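Long-range contact in bacterial transferase hexapeptide (Three repeats) family protein (Acinetobacter baumannii, PDB 4M9C), which probably acetylates an amino-sugar nucleotide in the biosynthesis of UDP-N,N'-diacetylbacillosamine, as a left-handed beta-helix acetyltransferase with a Rossmann-like N-terminal domain: residues 29-41 with 45-57. Residues are numbered along the deposited sequence; the frame is centred on the assembly and turned at random.
Sequences SKEQFAFIDDGLS and LNGYPVLSYLDFI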
loop_
_atom_site.group_PDB
_atom_site.type_symbol
_atom_site.label_atom_id
_atom_site.label_comp_id
_atom_site.label_asym_id
_atom_site.label_seq_id
_atom_site.Cartn_x
_atom_site.Cartn_y
_atom_site.Cartn_z
ATOM N N SER A 29 26.845 11.798 11.786
ATOM C CA SER A 29 26.784 13.015 10.986
ATOM C C SER A 29 26.868 12.672 9.499
ATOM O O SER A 29 27.384 11.618 9.129
ATOM C CB SER A 29 27.893 13.996 11.385
ATOM O OG SER A 29 29.133 13.631 10.802
ATOM N N LYS A 30 26.355 13.566 8.657
ATOM C CA LYS A 30 26.319 13.348 7.217
ATOM C C LYS A 30 27.693 12.943 6.689
ATOM O O LYS A 30 27.807 12.082 5.812
ATOM C CB LYS A 30 25.802 14.599 6.487
ATOM C CG LYS A 30 25.768 14.448 4.961
ATOM C CD LYS A 30 25.029 15.594 4.261
ATOM C CE LYS A 30 24.932 15.337 2.748
ATOM N NZ LYS A 30 23.645 15.812 2.135
ATOM N N GLU A 31 28.735 13.551 7.244
ATOM C CA GLU A 31 30.087 13.316 6.761
ATOM C C GLU A 31 30.486 11.851 6.905
ATOM O O GLU A 31 31.402 11.388 6.242
ATOM C CB GLU A 31 31.085 14.224 7.489
ATOM C CG GLU A 31 30.872 15.703 7.207
ATOM N N GLN A 32 29.801 11.117 7.768
ATOM C CA GLN A 32 30.138 9.705 7.953
ATOM C C GLN A 32 29.501 8.772 6.885
ATOM O O GLN A 32 29.692 7.550 6.913
ATOM C CB GLN A 32 29.788 9.261 9.377
ATOM C CG GLN A 32 30.534 10.041 10.471
ATOM C CD GLN A 32 30.141 9.607 11.879
ATOM O OE1 GLN A 32 30.568 8.552 12.356
ATOM N NE2 GLN A 32 29.325 10.422 12.552
ATOM N N PHE A 33 28.779 9.353 5.930
ATOM C CA PHE A 33 28.110 8.552 4.894
ATOM C C PHE A 33 28.644 8.792 3.483
ATOM O O PHE A 33 28.986 9.911 3.127
ATOM C CB PHE A 33 26.611 8.850 4.880
ATOM C CG PHE A 33 25.903 8.501 6.159
ATOM C CD1 PHE A 33 25.134 7.347 6.247
ATOM C CD2 PHE A 33 25.984 9.338 7.258
ATOM C CE1 PHE A 33 24.466 7.030 7.420
ATOM C CE2 PHE A 33 25.322 9.031 8.434
ATOM C CZ PHE A 33 24.566 7.875 8.519
ATOM N N ALA A 34 28.661 7.742 2.667
ATOM C CA ALA A 34 29.013 7.886 1.264
ATOM C C ALA A 34 28.302 6.871 0.389
ATOM O O ALA A 34 27.988 5.763 0.826
ATOM C CB ALA A 34 30.529 7.764 1.072
ATOM N N PHE A 35 28.055 7.264 -0.854
ATOM C CA PHE A 35 27.725 6.311 -1.903
ATOM C C PHE A 35 28.996 5.600 -2.373
ATOM O O PHE A 35 30.042 6.225 -2.526
ATOM C CB PHE A 35 27.075 7.028 -3.079
ATOM C CG PHE A 35 25.705 7.577 -2.777
ATOM C CD1 PHE A 35 24.607 6.733 -2.729
ATOM C CD2 PHE A 35 25.516 8.937 -2.569
ATOM C CE1 PHE A 35 23.351 7.230 -2.463
ATOM C CE2 PHE A 35 24.260 9.445 -2.295
ATOM C CZ PHE A 35 23.175 8.591 -2.243
ATOM N N ILE A 36 28.903 4.292 -2.592
ATOM C CA ILE A 36 30.000 3.521 -3.166
ATOM C C ILE A 36 29.641 3.160 -4.600
ATOM O O ILE A 36 28.656 2.450 -4.834
ATOM C CB ILE A 36 30.235 2.213 -2.390
ATOM C CG1 ILE A 36 30.665 2.504 -0.951
ATOM C CG2 ILE A 36 31.267 1.339 -3.103
ATOM C CD1 ILE A 36 30.908 1.256 -0.128
ATOM N N ASP A 37 30.432 3.648 -5.557
ATOM C CA ASP A 37 30.174 3.390 -6.975
ATOM C C ASP A 37 31.419 3.672 -7.828
ATOM O O ASP A 37 31.801 4.823 -8.018
ATOM C CB ASP A 37 28.988 4.228 -7.466
ATOM C CG ASP A 37 28.472 3.775 -8.823
ATOM O OD1 ASP A 37 27.412 3.102 -8.870
ATOM O OD2 ASP A 37 29.125 4.095 -9.844
ATOM N N ASP A 38 32.051 2.612 -8.326
ATOM C CA ASP A 38 33.288 2.749 -9.099
ATOM C C ASP A 38 33.094 3.676 -10.293
ATOM O O ASP A 38 33.867 4.614 -10.499
ATOM C CB ASP A 38 33.788 1.380 -9.566
ATOM C CG ASP A 38 34.406 0.573 -8.441
ATOM O OD1 ASP A 38 34.798 1.189 -7.423
ATOM O OD2 ASP A 38 34.506 -0.668 -8.570
ATOM N N GLY A 39 32.040 3.416 -11.059
ATOM C CA GLY A 39 31.705 4.226 -12.216
ATOM C C GLY A 39 31.627 5.711 -11.927
ATOM O O GLY A 39 32.122 6.525 -12.710
ATOM N N LEU A 40 31.015 6.070 -10.800
ATOM C CA LEU A 40 30.808 7.477 -10.473
ATOM C C LEU A 40 31.802 7.984 -9.442
ATOM O O LEU A 40 31.636 9.070 -8.892
ATOM C CB LEU A 40 29.369 7.730 -10.014
ATOM C CG LEU A 40 28.297 7.656 -11.107
ATOM C CD1 LEU A 40 28.408 6.373 -11.918
ATOM C CD2 LEU A 40 26.894 7.790 -10.526
ATOM N N SER A 41 32.846 7.197 -9.194
ATOM C CA SER A 41 33.904 7.590 -8.270
ATOM C C SER A 41 34.336 9.039 -8.491
ATOM O O SER A 41 34.488 9.478 -9.630
ATOM C CB SER A 41 35.110 6.658 -8.429
ATOM O OG SER A 41 36.244 7.158 -7.734
ATOM N N LEU A 45 26.788 13.254 -4.950
ATOM C CA LEU A 45 25.396 12.911 -5.218
ATOM C C LEU A 45 24.525 13.286 -4.017
ATOM O O LEU A 45 24.749 12.802 -2.903
ATOM C CB LEU A 45 25.273 11.413 -5.523
ATOM C CG LEU A 45 23.863 10.918 -5.867
ATOM C CD1 LEU A 45 23.360 11.683 -7.069
ATOM C CD2 LEU A 45 23.846 9.425 -6.151
ATOM N N ASN A 46 23.543 14.155 -4.245
ATOM C CA ASN A 46 22.687 14.662 -3.173
ATOM C C ASN A 46 23.505 15.158 -1.982
ATOM O O ASN A 46 23.101 15.001 -0.830
ATOM C CB ASN A 46 21.662 13.608 -2.717
ATOM C CG ASN A 46 20.582 13.346 -3.761
ATOM O OD1 ASN A 46 20.474 14.071 -4.753
ATOM N ND2 ASN A 46 19.762 12.317 -3.529
ATOM N N GLY A 47 24.665 15.745 -2.275
ATOM C CA GLY A 47 25.506 16.352 -1.254
ATOM C C GLY A 47 26.437 15.362 -0.587
ATOM O O GLY A 47 27.130 15.705 0.367
ATOM N N TYR A 48 26.448 14.127 -1.076
ATOM C CA TYR A 48 27.296 13.088 -0.501
ATOM C C TYR A 48 28.415 12.742 -1.473
ATOM O O TYR A 48 28.216 12.797 -2.684
ATOM C CB TYR A 48 26.497 11.805 -0.262
ATOM C CG TYR A 48 25.385 11.877 0.765
ATOM C CD1 TYR A 48 25.624 11.558 2.097
ATOM C CD2 TYR A 48 24.095 12.220 0.395
ATOM C CE1 TYR A 48 24.605 11.596 3.036
ATOM C CE2 TYR A 48 23.067 12.267 1.333
ATOM C CZ TYR A 48 23.332 11.954 2.649
ATOM O OH TYR A 48 22.324 11.991 3.585
ATOM N N PRO A 49 29.582 12.351 -0.941
ATOM C CA PRO A 49 30.689 11.851 -1.760
ATOM C C PRO A 49 30.316 10.516 -2.368
ATOM O O PRO A 49 29.676 9.695 -1.703
ATOM C CB PRO A 49 31.815 11.624 -0.745
ATOM C CG PRO A 49 31.379 12.305 0.506
ATOM C CD PRO A 49 29.902 12.345 0.496
ATOM N N VAL A 50 30.703 10.310 -3.619
ATOM C CA VAL A 50 30.570 9.012 -4.258
ATOM C C VAL A 50 31.976 8.451 -4.391
ATOM O O VAL A 50 32.818 9.026 -5.087
ATOM C CB VAL A 50 29.920 9.131 -5.646
ATOM C CG1 VAL A 50 29.639 7.753 -6.232
ATOM C CG2 VAL A 50 28.647 9.963 -5.565
ATOM N N LEU A 51 32.234 7.341 -3.709
ATOM C CA LEU A 51 33.574 6.770 -3.649
ATOM C C LEU A 51 33.680 5.474 -4.433
ATOM O O LEU A 51 32.703 4.729 -4.565
ATOM C CB LEU A 51 33.974 6.498 -2.199
ATOM C CG LEU A 51 33.833 7.653 -1.212
ATOM C CD1 LEU A 51 34.160 7.170 0.194
ATOM C CD2 LEU A 51 34.744 8.808 -1.610
ATOM N N SER A 52 34.872 5.203 -4.954
ATOM C CA SER A 52 35.150 3.894 -5.516
ATOM C C SER A 52 35.237 2.957 -4.332
ATOM O O SER A 52 35.452 3.402 -3.202
ATOM C CB SER A 52 36.489 3.889 -6.266
ATOM O OG SER A 52 37.578 3.959 -5.357
ATOM N N TYR A 53 35.083 1.664 -4.574
ATOM C CA TYR A 53 35.160 0.708 -3.481
ATOM C C TYR A 53 36.520 0.794 -2.788
ATOM O O TYR A 53 36.594 0.842 -1.562
ATOM C CB TYR A 53 34.877 -0.712 -3.961
ATOM C CG TYR A 53 34.960 -1.731 -2.857
ATOM C CD1 TYR A 53 36.005 -2.641 -2.802
ATOM C CD2 TYR A 53 34.001 -1.773 -1.860
ATOM C CE1 TYR A 53 36.084 -3.573 -1.786
ATOM C CE2 TYR A 53 34.076 -2.697 -0.838
ATOM C CZ TYR A 53 35.115 -3.595 -0.809
ATOM O OH TYR A 53 35.184 -4.514 0.205
ATOM N N LEU A 54 37.593 0.836 -3.578
ATOM C CA LEU A 54 38.939 0.904 -3.020
ATOM C C LEU A 54 39.119 2.107 -2.118
ATOM O O LEU A 54 39.685 1.983 -1.039
ATOM C CB LEU A 54 40.006 0.905 -4.124
ATOM C CG LEU A 54 40.284 -0.493 -4.681
ATOM C CD1 LEU A 54 41.056 -0.443 -6.003
ATOM C CD2 LEU A 54 41.014 -1.334 -3.637
ATOM N N ASP A 55 38.641 3.271 -2.553
ATOM C CA ASP A 55 38.763 4.477 -1.734
ATOM C C ASP A 55 37.937 4.374 -0.454
ATOM O O ASP A 55 38.386 4.784 0.614
ATOM C CB ASP A 55 38.405 5.735 -2.532
ATOM C CG ASP A 55 39.471 6.084 -3.568
ATOM O OD1 ASP A 55 40.678 5.923 -3.261
ATOM O OD2 ASP A 55 39.108 6.500 -4.691
ATOM N N PHE A 56 36.741 3.806 -0.557
ATOM C CA PHE A 56 35.929 3.589 0.631
ATOM C C PHE A 56 36.689 2.717 1.622
ATOM O O PHE A 56 36.824 3.065 2.787
ATOM C CB PHE A 56 34.590 2.931 0.272
ATOM C CG PHE A 56 33.770 2.539 1.476
ATOM C CD1 PHE A 56 33.810 1.243 1.968
ATOM C CD2 PHE A 56 32.973 3.470 2.115
ATOM C CE1 PHE A 56 33.056 0.874 3.071
ATOM C CE2 PHE A 56 32.208 3.112 3.218
ATOM C CZ PHE A 56 32.253 1.812 3.697
ATOM N N ILE A 57 37.189 1.580 1.149
ATOM C CA ILE A 57 37.923 0.658 2.003
ATOM C C ILE A 57 39.175 1.316 2.591
ATOM O O ILE A 57 39.585 1.003 3.709
ATOM C CB ILE A 57 38.342 -0.603 1.226
ATOM C CG1 ILE A 57 37.119 -1.459 0.892
ATOM C CG2 ILE A 57 39.345 -1.411 2.027
ATOM C CD1 ILE A 57 36.388 -1.979 2.109
HETATM O O HOH W 1 37.294 0.315 -6.558
HETATM O O HOH W 2 36.624 7.615 -5.011
#
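Phe-35 and Ile-36 send their side chains to opposite faces of the sheet where strand 33-36 pairs in parallel with strand 48-51 in the Rossmann-like N-terminal domain. The backbones are joined by hydrogen bonds from Phe-35 N to Pro-49 O, Leu-51 N to Phe-35 O (2.7 Å) and Asp-37 N to Leu-51 O. Packing is tight on both faces. Leu-45 CD2 sits over the centre of the Phe-35 ring, 3.9 Å from its centroid, and Met-18 of helix 14-24 packs against the Phe-35 side chain. Across the sheet, Ile-36 directs CD1 squarely onto the Phe-56 ring (3.6 Å to its centroid), its extended chain (chi2 180°) reaching the helix that follows strand 48-51.

The ends of the contact are more open to solvent and more polar. Lys-30, exposed, lays CE over the Tyr-48 ring and bends at its last torsion (144°), placing NZ 3.1 Å from Asn-46 O, on a lone pair in the carbonyl plane, while NZ keeps a cation-pi contact. At the other end Asp-38, also exposed, accepts hydrogen bonds at OD1 from Tyr-53 N (2.9 Å) and from a water that in turn accepts from Leu-54 N; Ser-52 OG N-caps the helix through Asp-55 N. Asp-38 thus places a carboxylate by the helix N-terminus, where the dipole would probably favour its negative charge.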